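Local atomic coordinates of chromosome partition protein Smc (Pyrococcus furiosus, PDB entry 3KTA), a protein that probably acts in chromosome condensation and partitioning, its N-terminal part, described here, contributing to an ABC-type ATPase head. Residues Y3-L9 with V20-K26; Y79-Y85 with V101-Y107. All coordinates share one frame. Residue numbers count along the deposited sequence, not the author numbering.

In the fold
Both contacts belong to one antiparallel sheet in the N-terminal part of the ATPase head, and they follow each other along the chain without nesting. From the N terminus, strand 3-10 runs out and strand 20-23 returns beside it. This is contact 1, a hairpin with 10 residues between its two segments. The chain then passes through strand 28-33, the ATP-binding residues A34-N41 and helix 39-49. It re-enters the sheet as strand 80-87, and strand 99-106 pairs with that strand in contact 2, a second hairpin. Strands 3-10 and 80-87 are neighbours, so the hairpins lie edge to edge, with E8 N 2.8 Å from A83 O.

Contact 1. Residues Y3-L9 with V20-K26; sequences YIEKLEL and VVIPFSK
Strands 3-9 and 20-23 run antiparallel, with axes at 162° and 4.5 Å apart at closest; residues 24-26 are loop, and K26 turns off at phi/psi -59/-24°. In the hydrogen-bonded pairs L7-I22 and L9-V20, L7 N to I22 O, I22 N to L7 O and L9 N to V20 O are each 2.8 Å, and V20 N to L9 O is 2.7 Å. K6-P23 and E8-V21 are the non-hydrogen-bonded pairs. A further bond, F24 N to E5 O at 3.0 Å, follows past the proline. E5 (psi -44°) and K6 form a classic beta bulge opposite Y85 of strand 80-87. Within the chain, strand 20-23 is outermost on this side of the ABC-type head's antiparallel sheet. L7, L9 and I22 pack on helix 39-49, whose first turn holds the ATP-binding K39, S40 and N41. L7 (m, t) sets CD1 3.9 Å from F24 CE2, at the ring edge. F24 (chi1 m) also brings CD2 to 3.7 Å from I4 CG2. L9 (m, p) puts CD1 4.1 Å from I22 CD1. On the other face K6 (p, then all t) puts NZ 3.2 Å from E8 OE2 in a salt bridge. E8 OE1 is hydrogen-bonded to Y85 OH. Y3 (p) lays its ring against extended K26, whose CG sits 3.6 Å from the Y3 ring centroid in a CH-pi contact. Water 2 bridges I4 O (3.0 Å) and F24 O (2.6 Å).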
loop_
_atom_site.group_PDB
_atom_site.type_symbol
_atom_site.label_atom_id
_atom_site.label_comp_id
_atom_site.label_asym_id
_atom_site.label_seq_id
_atom_site.Cartn_x
_atom_site.Cartn_y
_atom_site.Cartn_z
ATOM N N TYR A 3 -14.045 1.091 -1.235
ATOM C CA TYR A 3 -13.041 1.002 -0.170
ATOM C C TYR A 3 -13.284 -0.240 0.645
ATOM O O TYR A 3 -14.371 -0.826 0.603
ATOM C CB TYR A 3 -13.045 2.241 0.727
ATOM C CG TYR A 3 -14.339 2.548 1.430
ATOM C CD1 TYR A 3 -15.289 3.383 0.839
ATOM C CD2 TYR A 3 -14.610 2.034 2.692
ATOM C CE1 TYR A 3 -16.478 3.687 1.488
ATOM C CE2 TYR A 3 -15.802 2.342 3.351
ATOM C CZ TYR A 3 -16.723 3.164 2.734
ATOM O OH TYR A 3 -17.894 3.460 3.396
ATOM N N ILE A 4 -12.262 -0.638 1.390
ATOM C CA ILE A 4 -12.319 -1.854 2.180
ATOM C C ILE A 4 -13.027 -1.620 3.515
ATOM O O ILE A 4 -12.619 -0.776 4.308
ATOM C CB ILE A 4 -10.907 -2.411 2.440
ATOM C CG1 ILE A 4 -10.154 -2.607 1.123
ATOM C CG2 ILE A 4 -10.985 -3.728 3.253
ATOM C CD1 ILE A 4 -8.655 -2.936 1.327
ATOM N N GLU A 5 -14.116 -2.344 3.745
ATOM C CA GLU A 5 -14.806 -2.238 5.027
ATOM C C GLU A 5 -14.125 -3.121 6.063
ATOM O O GLU A 5 -13.871 -2.695 7.193
ATOM C CB GLU A 5 -16.297 -2.571 4.854
ATOM C CG GLU A 5 -16.970 -1.535 3.978
ATOM C CD GLU A 5 -18.472 -1.600 3.994
ATOM O OE1 GLU A 5 -19.012 -2.711 3.794
ATOM O OE2 GLU A 5 -19.100 -0.527 4.184
ATOM N N LYS A 6 -13.788 -4.340 5.661
ATOM C CA LYS A 6 -13.138 -5.275 6.572
ATOM C C LYS A 6 -12.546 -6.465 5.833
ATOM O O LYS A 6 -12.907 -6.746 4.679
ATOM C CB LYS A 6 -14.128 -5.787 7.630
ATOM C CG LYS A 6 -15.271 -6.642 7.047
ATOM C CD LYS A 6 -16.186 -7.145 8.154
ATOM C CE LYS A 6 -17.309 -7.997 7.559
ATOM N NZ LYS A 6 -18.233 -8.528 8.610
ATOM N N LEU A 7 -11.637 -7.158 6.523
ATOM C CA LEU A 7 -11.162 -8.484 6.147
ATOM C C LEU A 7 -11.640 -9.518 7.161
ATOM O O LEU A 7 -11.814 -9.218 8.346
ATOM C CB LEU A 7 -9.635 -8.545 6.156
ATOM C CG LEU A 7 -8.877 -7.742 5.116
ATOM C CD1 LEU A 7 -7.421 -7.630 5.527
ATOM C CD2 LEU A 7 -8.998 -8.406 3.737
ATOM N N GLU A 8 -11.835 -10.738 6.688
ATOM C CA GLU A 8 -12.054 -11.895 7.555
ATOM C C GLU A 8 -11.008 -12.947 7.206
ATOM O O GLU A 8 -10.932 -13.393 6.061
ATOM C CB GLU A 8 -13.474 -12.446 7.374
ATOM C CG GLU A 8 -14.522 -11.567 8.023
ATOM C CD GLU A 8 -15.939 -12.025 7.766
ATOM O OE1 GLU A 8 -16.132 -12.950 6.953
ATOM O OE2 GLU A 8 -16.853 -11.421 8.361
ATOM N N LEU A 9 -10.182 -13.309 8.190
ATOM C CA LEU A 9 -9.112 -14.286 8.003
ATOM C C LEU A 9 -9.443 -15.564 8.761
ATOM O O LEU A 9 -9.758 -15.510 9.944
ATOM C CB LEU A 9 -7.792 -13.751 8.565
ATOM C CG LEU A 9 -6.995 -12.761 7.710
ATOM C CD1 LEU A 9 -7.789 -11.524 7.388
ATOM C CD2 LEU A 9 -5.688 -12.385 8.446
ATOM N N VAL A 20 -10.931 -14.411 12.112
ATOM C CA VAL A 20 -10.500 -13.127 12.654
ATOM C C VAL A 20 -11.099 -12.017 11.779
ATOM O O VAL A 20 -10.931 -12.044 10.569
ATOM C CB VAL A 20 -8.943 -13.002 12.613
ATOM C CG1 VAL A 20 -8.500 -11.587 12.962
ATOM C CG2 VAL A 20 -8.287 -13.998 13.564
ATOM N N VAL A 21 -11.801 -11.062 12.395
ATOM C CA VAL A 21 -12.355 -9.901 11.692
ATOM C C VAL A 21 -11.455 -8.685 11.880
ATOM O O VAL A 21 -11.106 -8.334 13.003
ATOM C CB VAL A 21 -13.769 -9.538 12.217
ATOM C CG1 VAL A 21 -14.306 -8.283 11.528
ATOM C CG2 VAL A 21 -14.725 -10.713 12.027
ATOM N N ILE A 22 -11.090 -8.037 10.778
ATOM C CA ILE A 22 -10.241 -6.855 10.840
ATOM C C ILE A 22 -10.901 -5.696 10.099
ATOM O O ILE A 22 -10.941 -5.696 8.865
ATOM C CB ILE A 22 -8.862 -7.128 10.218
ATOM C CG1 ILE A 22 -8.232 -8.385 10.827
ATOM C CG2 ILE A 22 -7.951 -5.892 10.374
ATOM C CD1 ILE A 22 -6.881 -8.744 10.219
ATOM N N PRO A 23 -11.432 -4.710 10.842
ATOM C CA PRO A 23 -12.177 -3.599 10.248
ATOM C C PRO A 23 -11.255 -2.437 9.930
ATOM O O PRO A 23 -10.241 -2.262 10.610
ATOM C CB PRO A 23 -13.123 -3.179 11.374
ATOM C CG PRO A 23 -12.332 -3.457 12.618
ATOM C CD PRO A 23 -11.358 -4.585 12.310
ATOM N N PHE A 24 -11.615 -1.650 8.922
ATOM C CA PHE A 24 -10.833 -0.482 8.531
ATOM C C PHE A 24 -11.698 0.772 8.451
ATOM O O PHE A 24 -12.879 0.702 8.118
ATOM C CB PHE A 24 -10.175 -0.702 7.170
ATOM C CG PHE A 24 -9.225 -1.839 7.152
ATOM C CD1 PHE A 24 -7.959 -1.708 7.701
ATOM C CD2 PHE A 24 -9.589 -3.056 6.600
ATOM C CE1 PHE A 24 -7.063 -2.776 7.701
ATOM C CE2 PHE A 24 -8.697 -4.127 6.593
ATOM C CZ PHE A 24 -7.437 -3.991 7.144
ATOM N N SER A 25 -11.111 1.924 8.760
ATOM C CA SER A 25 -11.776 3.191 8.491
ATOM C C SER A 25 -11.842 3.421 6.984
ATOM O O SER A 25 -10.944 3.019 6.264
ATOM C CB SER A 25 -10.990 4.344 9.128
ATOM O OG SER A 25 -11.520 5.589 8.701
ATOM N N LYS A 26 -12.891 4.084 6.505
ATOM C CA LYS A 26 -12.934 4.526 5.108
ATOM C C LYS A 26 -11.765 5.462 4.788
ATOM O O LYS A 26 -11.344 5.579 3.634
ATOM C CB LYS A 26 -14.260 5.238 4.836
ATOM C CG LYS A 26 -14.316 5.982 3.532
ATOM C CD LYS A 26 -15.653 6.689 3.399
ATOM C CE LYS A 26 -15.728 7.502 2.118
ATOM N NZ LYS A 26 -17.110 8.044 1.948
HETATM O O HOH W 1 -19.697 5.794 1.753
HETATM O O HOH W 2 -14.214 1.212 5.907
HETATM O O HOH W 3 -15.049 -0.890 9.286
#

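Contact 2. Residues Y79-Y85 with V101-Y107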
loop_
_atom_site.group_PDB
_atom_site.type_symbol
_atom_site.label_atom_id
_atom_site.label_comp_id
_atom_site.label_asym_id
_atom_site.label_seq_id
_atom_site.Cartn_x
_atom_site.Cartn_y
_atom_site.Cartn_z
ATOM N N TYR A 79 -7.190 -25.392 5.594
ATOM C CA TYR A 79 -6.943 -24.511 4.454
ATOM C C TYR A 79 -6.794 -23.095 4.997
ATOM O O TYR A 79 -7.025 -22.865 6.175
ATOM C CB TYR A 79 -8.123 -24.542 3.494
ATOM C CG TYR A 79 -9.429 -24.330 4.202
ATOM C CD1 TYR A 79 -10.264 -25.398 4.485
ATOM C CD2 TYR A 79 -9.820 -23.064 4.616
ATOM C CE1 TYR A 79 -11.454 -25.209 5.137
ATOM C CE2 TYR A 79 -11.002 -22.866 5.271
ATOM C CZ TYR A 79 -11.822 -23.945 5.531
ATOM O OH TYR A 79 -13.001 -23.749 6.197
ATOM N N ALA A 80 -6.431 -22.161 4.128
ATOM C CA ALA A 80 -6.402 -20.741 4.490
ATOM C C ALA A 80 -7.472 -20.009 3.691
ATOM O O ALA A 80 -7.614 -20.223 2.492
ATOM C CB ALA A 80 -5.030 -20.152 4.213
ATOM N N GLU A 81 -8.219 -19.139 4.356
ATOM C CA GLU A 81 -9.250 -18.376 3.672
ATOM C C GLU A 81 -9.248 -16.898 4.061
ATOM O O GLU A 81 -9.123 -16.555 5.233
ATOM C CB GLU A 81 -10.615 -18.980 3.970
ATOM C CG GLU A 81 -11.783 -18.213 3.379
ATOM C CD GLU A 81 -13.091 -18.930 3.623
ATOM O OE1 GLU A 81 -13.318 -19.976 2.982
ATOM O OE2 GLU A 81 -13.884 -18.452 4.454
ATOM N N VAL A 82 -9.404 -16.032 3.067
ATOM C CA VAL A 82 -9.576 -14.607 3.322
ATOM C C VAL A 82 -10.818 -14.126 2.590
ATOM O O VAL A 82 -11.030 -14.477 1.423
ATOM C CB VAL A 82 -8.353 -13.800 2.844
ATOM C CG1 VAL A 82 -8.555 -12.297 3.090
ATOM C CG2 VAL A 82 -7.097 -14.287 3.574
ATOM N N ALA A 83 -11.639 -13.353 3.292
ATOM C CA ALA A 83 -12.738 -12.638 2.659
ATOM C C ALA A 83 -12.493 -11.143 2.791
ATOM O O ALA A 83 -12.101 -10.659 3.855
ATOM C CB ALA A 83 -14.067 -13.014 3.293
ATOM N N ILE A 84 -12.714 -10.411 1.704
ATOM C CA ILE A 84 -12.571 -8.968 1.729
ATOM C C ILE A 84 -13.920 -8.325 1.376
ATOM O O ILE A 84 -14.594 -8.749 0.425
ATOM C CB ILE A 84 -11.418 -8.498 0.798
ATOM C CG1 ILE A 84 -11.156 -6.996 0.985
ATOM C CG2 ILE A 84 -11.709 -8.855 -0.687
ATOM C CD1 ILE A 84 -9.860 -6.524 0.316
ATOM N N TYR A 85 -14.338 -7.358 2.182
ATOM C CA TYR A 85 -15.641 -6.700 2.000
ATOM C C TYR A 85 -15.414 -5.270 1.509
ATOM O O TYR A 85 -14.841 -4.437 2.231
ATOM C CB TYR A 85 -16.422 -6.701 3.324
ATOM C CG TYR A 85 -16.836 -8.087 3.777
ATOM C CD1 TYR A 85 -15.894 -9.003 4.223
ATOM C CD2 TYR A 85 -18.158 -8.483 3.729
ATOM C CE1 TYR A 85 -16.260 -10.285 4.627
ATOM C CE2 TYR A 85 -18.538 -9.763 4.128
ATOM C CZ TYR A 85 -17.584 -10.657 4.572
ATOM O OH TYR A 85 -17.957 -11.929 4.974
ATOM N N VAL A 101 -18.168 -8.625 -2.129
ATOM C CA VAL A 101 -17.417 -9.502 -1.231
ATOM C C VAL A 101 -16.654 -10.489 -2.093
ATOM O O VAL A 101 -17.243 -11.203 -2.921
ATOM C CB VAL A 101 -18.356 -10.284 -0.270
ATOM C CG1 VAL A 101 -17.541 -11.155 0.722
ATOM C CG2 VAL A 101 -19.262 -9.331 0.501
ATOM N N ILE A 102 -15.343 -10.543 -1.898
ATOM C CA ILE A 102 -14.511 -11.508 -2.594
ATOM C C ILE A 102 -13.872 -12.431 -1.557
ATOM O O ILE A 102 -13.400 -11.970 -0.516
ATOM C CB ILE A 102 -13.428 -10.812 -3.428
ATOM C CG1 ILE A 102 -14.068 -9.991 -4.552
ATOM C CG2 ILE A 102 -12.453 -11.821 -3.987
ATOM C CD1 ILE A 102 -13.086 -9.062 -5.263
ATOM N N ARG A 103 -13.888 -13.735 -1.827
ATOM C CA ARG A 103 -13.309 -14.706 -0.904
ATOM C C ARG A 103 -12.393 -15.630 -1.684
ATOM O O ARG A 103 -12.715 -16.025 -2.804
ATOM C CB ARG A 103 -14.403 -15.531 -0.207
ATOM C CG ARG A 103 -13.864 -16.608 0.722
ATOM C CD ARG A 103 -14.860 -16.930 1.832
ATOM N NE ARG A 103 -16.157 -17.357 1.314
ATOM C CZ ARG A 103 -16.549 -18.627 1.232
ATOM N NH1 ARG A 103 -15.740 -19.606 1.620
ATOM N NH2 ARG A 103 -17.756 -18.916 0.753
ATOM N N ARG A 104 -11.251 -15.961 -1.088
ATOM C CA ARG A 104 -10.326 -16.922 -1.663
ATOM C C ARG A 104 -9.945 -17.934 -0.598
ATOM O O ARG A 104 -9.635 -17.573 0.545
ATOM C CB ARG A 104 -9.060 -16.249 -2.194
ATOM C CG ARG A 104 -8.129 -17.215 -2.891
ATOM C CD ARG A 104 -6.804 -16.557 -3.251
ATOM N NE ARG A 104 -5.862 -17.491 -3.875
ATOM C CZ ARG A 104 -4.682 -17.129 -4.365
ATOM N NH1 ARG A 104 -4.303 -15.855 -4.299
ATOM N NH2 ARG A 104 -3.873 -18.034 -4.921
ATOM N N ARG A 105 -9.960 -19.203 -0.976
ATOM C CA ARG A 105 -9.557 -20.258 -0.057
ATOM C C ARG A 105 -8.483 -21.094 -0.744
ATOM O O ARG A 105 -8.651 -21.492 -1.894
ATOM C CB ARG A 105 -10.771 -21.121 0.309
ATOM C CG ARG A 105 -10.463 -22.294 1.210
ATOM C CD ARG A 105 -11.703 -23.155 1.425
ATOM N NE ARG A 105 -12.742 -22.490 2.199
ATOM C CZ ARG A 105 -13.871 -23.082 2.578
ATOM N NH1 ARG A 105 -14.093 -24.340 2.233
ATOM N NH2 ARG A 105 -14.777 -22.421 3.284
ATOM N N VAL A 106 -7.369 -21.343 -0.061
ATOM C CA VAL A 106 -6.335 -22.214 -0.613
ATOM C C VAL A 106 -6.210 -23.475 0.235
ATOM O O VAL A 106 -6.252 -23.416 1.459
ATOM C CB VAL A 106 -4.957 -21.519 -0.694
ATOM C CG1 VAL A 106 -4.458 -21.165 0.697
ATOM C CG2 VAL A 106 -3.960 -22.412 -1.408
ATOM N N TYR A 107 -6.049 -24.613 -0.433
ATOM C CA TYR A 107 -5.947 -25.902 0.238
ATOM C C TYR A 107 -4.510 -26.396 0.315
ATOM O O TYR A 107 -3.641 -25.903 -0.398
ATOM C CB TYR A 107 -6.816 -26.930 -0.493
ATOM C CG TYR A 107 -8.291 -26.693 -0.295
ATOM C CD1 TYR A 107 -9.007 -25.875 -1.160
ATOM C CD2 TYR A 107 -8.964 -27.265 0.772
ATOM C CE1 TYR A 107 -10.360 -25.656 -0.971
ATOM C CE2 TYR A 107 -10.310 -27.055 0.967
ATOM C CZ TYR A 107 -11.006 -26.248 0.090
ATOM O OH TYR A 107 -12.351 -26.041 0.289
#
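Y79, E81 and V101 bury the largest areas in this antiparallel pairing, followed closely by R105. Y79 lies just before strand 80-87. Its ring carries the R105 guanidinium flat on one face, with centres 4.1 Å apart and planes at 10°. This is a cation-pi stack, and R105 CD adds a CH-pi contact 3.7 Å from the Y79 ring centroid. E81 sits opposite R105 in a non-hydrogen-bonded pair. The extended E81 side chain brings E81 OE1 to 2.7 Å from R105 NE and 2.8 Å from R103 NH1. One carboxylate oxygen so joins two arginines in a salt-bridge network along this face of the sheet. At the other end V101 sits on Y85, with CG1 3.9 Å from the Y85 ring centroid. The backbone is regular: A80-V106, V82-R104 and I84-I102 are hydrogen-bonded pairs, with I84 N to I102 O at 2.8 Å and R104 N to V82 O at 2.9 Å. Their side chains occupy the opposite face, where A80 CB meets V106 CG1 at 3.7 Å. There V82, I84 and V106 pack on helix 39-49, and R104 NH1 donates hydrogen bonds to G52 O and F48 O. Strand 3-10 flanks segment 79-85, while strand 112-116 lies beyond segment 101-107.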